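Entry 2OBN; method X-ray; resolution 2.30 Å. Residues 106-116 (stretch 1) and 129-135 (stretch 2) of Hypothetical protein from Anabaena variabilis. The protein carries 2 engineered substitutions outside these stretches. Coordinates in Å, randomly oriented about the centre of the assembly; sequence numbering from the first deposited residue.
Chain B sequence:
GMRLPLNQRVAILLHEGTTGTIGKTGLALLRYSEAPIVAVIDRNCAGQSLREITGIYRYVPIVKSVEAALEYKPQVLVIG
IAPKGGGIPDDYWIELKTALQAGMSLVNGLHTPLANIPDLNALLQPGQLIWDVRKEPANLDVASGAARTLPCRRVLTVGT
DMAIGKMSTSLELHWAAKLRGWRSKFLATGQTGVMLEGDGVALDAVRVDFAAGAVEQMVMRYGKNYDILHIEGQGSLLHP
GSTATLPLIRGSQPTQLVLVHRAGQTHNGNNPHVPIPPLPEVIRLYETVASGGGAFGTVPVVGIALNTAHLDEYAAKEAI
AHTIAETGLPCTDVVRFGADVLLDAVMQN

Stretch 1 (106-116) LVNGLHTPLAN
Stretch 2, residues 129-135: LIWDVRK

The carboxylate of Asp132 gathers three hydrogen bonds from the other stretch: it accepts two successive backbone NH groups and a side-chain amide. Leu114 N donates to Asp132 OD1 at 2.8 Å, and Ala115 N donates to Asp132 OD2 at 2.9 Å. Asn108 ND2 donates to Asp132 OD1 at 2.9 Å, nearly linear at 173°. Asp132 has chi1 m and chi2 -38°, which brings the end of its side chain nearer to stretch 1. Aspartate suits this place because its two oxygens can serve adjacent NH groups.

Asn108 has chi1 t and chi2 35°. Its ND2 also donates to Thr112 O at 2.8 Å, and its OD1 accepts from Leu110 N at 3.1 Å. The amide thus holds the loop that follows its strand while reaching across to Asp132.

The axes of strands 106-108 and 130-132 approach to 4.7 Å, and the strands run parallel, with 10° between their directions. Leu106 pairs with Ile130, Val107 with Trp131, and Asn108 with Asp132. All six have extended backbones, with phi -131 to -93° and psi 93 to 130°. Leu106 N donates to Leu129 O at 2.9 Å, and Trp131 N to Leu106 O at 2.8 Å. Asn108 N donates to Trp131 O at 2.8 Å, and Val133 N to Asn108 O at 2.8 Å.

Val107 and Trp131 share one face of the sheet. Val107 (chi1 t) places CG1 3.8 Å from Trp131 CE3 and 3.9 Å from Val133 CG2. Trp131 has chi1 t and chi2 33°; Val133 has chi1 t. The other face carries Leu106, Ile130, Asn108 and Asp132. Ile130 is buried, with chi1 m and chi2 t. Its CG1 lies 4.1 Å from Leu106 CB, and its CG2 lies 4.1 Å from both Leu114 CB and Ala115 CB. Ala115 CB lies 3.2 Å from Asp132 OD2, beside the hydrogen bond from Ala115 N.

After the strands, a type I turn runs from Asp132 to Lys135. Val133 has phi/psi -55/-40° and Arg134 -72/-1°. The Arg134 guanidinium stacks flat on the His111 ring, centres 3.7 Å apart and planes at 9°. Both groups are flat, so they can lie face to face. Arg134 is m, t, t with chi4 149°; His111 has chi1 -86° and chi2 -75°. Arg134 NH1 makes a weak hydrogen bond to Gly109 O at 3.0 Å. Water 1 accepts from Arg134 N at 2.9 Å and lies 2.8 Å from Asn108 O and 2.6 Å from Leu110 O. In all, 726 Å² is buried between the stretches, both sides summed.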

# COMPACT_ATOMS: atom_id res chain seq x y z
N LEU B 106 -27.82 -1.18 6.95
CA LEU B 106 -26.94 -2.07 6.18
C LEU B 106 -25.47 -1.88 6.52
O LEU B 106 -24.99 -0.75 6.55
CB LEU B 106 -27.15 -1.82 4.68
CG LEU B 106 -26.51 -2.84 3.73
N VAL B 107 -24.77 -2.97 6.80
CA VAL B 107 -23.34 -2.92 7.06
C VAL B 107 -22.63 -3.64 5.90
O VAL B 107 -22.87 -4.83 5.66
CB VAL B 107 -22.96 -3.49 8.43
CG1 VAL B 107 -21.43 -3.46 8.62
CG2 VAL B 107 -23.63 -2.69 9.54
N ASN B 108 -21.79 -2.88 5.20
CA ASN B 108 -21.07 -3.31 4.01
C ASN B 108 -19.55 -3.26 4.17
O ASN B 108 -18.96 -2.19 4.29
CB ASN B 108 -21.46 -2.39 2.85
CG ASN B 108 -20.71 -2.71 1.58
OD1 ASN B 108 -20.43 -3.89 1.32
ND2 ASN B 108 -20.37 -1.69 0.79
N GLY B 109 -18.91 -4.43 4.14
CA GLY B 109 -17.47 -4.53 4.24
C GLY B 109 -16.77 -4.67 2.89
O GLY B 109 -15.54 -4.71 2.83
N LEU B 110 -17.53 -4.75 1.81
CA LEU B 110 -16.97 -4.92 0.49
C LEU B 110 -16.27 -3.65 0.05
O LEU B 110 -16.54 -2.58 0.59
CB LEU B 110 -18.08 -5.24 -0.51
CG LEU B 110 -18.91 -6.50 -0.30
CD1 LEU B 110 -19.92 -6.58 -1.44
CD2 LEU B 110 -18.06 -7.73 -0.28
N HIS B 111 -15.37 -3.79 -0.93
CA HIS B 111 -14.65 -2.64 -1.48
C HIS B 111 -15.59 -1.65 -2.16
O HIS B 111 -15.36 -0.44 -2.10
CB HIS B 111 -13.58 -3.07 -2.51
CG HIS B 111 -12.24 -3.45 -1.92
ND1 HIS B 111 -11.35 -2.51 -1.45
CD2 HIS B 111 -11.61 -4.64 -1.84
CE1 HIS B 111 -10.24 -3.12 -1.06
NE2 HIS B 111 -10.37 -4.41 -1.29
N THR B 112 -16.62 -2.16 -2.83
CA THR B 112 -17.58 -1.31 -3.53
C THR B 112 -18.52 -0.62 -2.53
O THR B 112 -19.25 -1.30 -1.78
CB THR B 112 -18.43 -2.13 -4.53
OG1 THR B 112 -17.56 -2.79 -5.48
CG2 THR B 112 -19.42 -1.25 -5.28
N PRO B 113 -18.52 0.73 -2.50
CA PRO B 113 -19.37 1.46 -1.56
C PRO B 113 -20.86 1.47 -1.97
O PRO B 113 -21.17 1.69 -3.14
CB PRO B 113 -18.79 2.87 -1.58
CG PRO B 113 -18.20 3.00 -2.92
CD PRO B 113 -17.72 1.64 -3.33
N LEU B 114 -21.74 1.23 -1.00
CA LEU B 114 -23.18 1.15 -1.23
C LEU B 114 -24.03 2.31 -0.67
O LEU B 114 -25.23 2.38 -0.96
CB LEU B 114 -23.68 -0.16 -0.64
CG LEU B 114 -23.15 -1.45 -1.26
CD1 LEU B 114 -23.71 -2.66 -0.50
CD2 LEU B 114 -23.49 -1.56 -2.73
N ALA B 115 -23.42 3.21 0.11
CA ALA B 115 -24.13 4.32 0.75
C ALA B 115 -24.67 5.39 -0.20
O ALA B 115 -25.61 6.08 0.15
CB ALA B 115 -23.25 4.97 1.81
N ASN B 116 -24.06 5.54 -1.37
CA ASN B 116 -24.48 6.55 -2.34
C ASN B 116 -25.03 5.98 -3.65
O ASN B 116 -24.87 6.59 -4.71
CB ASN B 116 -23.34 7.54 -2.60
CG ASN B 116 -23.00 8.35 -1.36
OD1 ASN B 116 -21.93 8.18 -0.77
ND2 ASN B 116 -23.93 9.20 -0.94
N LEU B 129 -29.20 3.68 8.37
CA LEU B 129 -27.94 4.05 7.78
C LEU B 129 -27.33 2.90 6.95
O LEU B 129 -27.67 1.73 7.15
CB LEU B 129 -27.02 4.45 8.94
CG LEU B 129 -25.55 4.84 8.74
N ILE B 130 -26.48 3.26 5.98
CA ILE B 130 -25.69 2.30 5.21
C ILE B 130 -24.22 2.61 5.52
O ILE B 130 -23.72 3.70 5.21
CB ILE B 130 -25.94 2.37 3.68
CG1 ILE B 130 -27.40 2.03 3.37
CG2 ILE B 130 -24.99 1.38 2.94
CD1 ILE B 130 -27.78 2.17 1.89
N TRP B 131 -23.54 1.65 6.17
CA TRP B 131 -22.12 1.80 6.55
C TRP B 131 -21.14 1.03 5.62
O TRP B 131 -21.11 -0.21 5.60
CB TRP B 131 -21.93 1.40 8.02
CG TRP B 131 -20.51 1.49 8.54
CD1 TRP B 131 -19.56 2.39 8.18
CD2 TRP B 131 -19.93 0.71 9.62
NE1 TRP B 131 -18.41 2.19 8.89
CE2 TRP B 131 -18.61 1.17 9.79
CE3 TRP B 131 -20.39 -0.34 10.43
CZ2 TRP B 131 -17.74 0.62 10.75
CZ3 TRP B 131 -19.52 -0.89 11.38
CH2 TRP B 131 -18.21 -0.42 11.52
N ASP B 132 -20.34 1.80 4.88
CA ASP B 132 -19.30 1.29 4.01
C ASP B 132 -18.04 1.28 4.86
O ASP B 132 -17.32 2.28 4.97
CB ASP B 132 -19.14 2.16 2.76
CG ASP B 132 -20.37 2.12 1.86
OD1 ASP B 132 -20.98 1.03 1.72
OD2 ASP B 132 -20.71 3.16 1.26
N VAL B 133 -17.82 0.13 5.48
CA VAL B 133 -16.72 -0.09 6.41
C VAL B 133 -15.36 0.24 5.80
O VAL B 133 -14.53 0.83 6.47
CB VAL B 133 -16.71 -1.56 6.91
CG1 VAL B 133 -15.50 -1.84 7.83
CG2 VAL B 133 -18.03 -1.89 7.61
N ARG B 134 -15.15 -0.11 4.53
CA ARG B 134 -13.87 0.15 3.88
C ARG B 134 -13.55 1.61 3.53
O ARG B 134 -12.47 1.88 3.02
CB ARG B 134 -13.66 -0.78 2.68
CG ARG B 134 -12.98 -2.09 3.04
CD ARG B 134 -13.00 -3.06 1.89
NE ARG B 134 -12.04 -4.16 2.03
CZ ARG B 134 -12.22 -5.40 1.56
NH1 ARG B 134 -13.36 -5.78 1.00
NH2 ARG B 134 -11.27 -6.31 1.70
N LYS B 135 -14.45 2.55 3.82
CA LYS B 135 -14.18 3.97 3.52
C LYS B 135 -12.94 4.44 4.29
O LYS B 135 -12.81 4.18 5.48
CB LYS B 135 -15.40 4.83 3.84
CG LYS B 135 -15.27 6.29 3.42
CD LYS B 135 -16.57 7.06 3.67
CE LYS B 135 -16.40 8.54 3.31
NZ LYS B 135 -17.70 9.28 3.39
O HOH W 1 -17.13 -1.00 2.58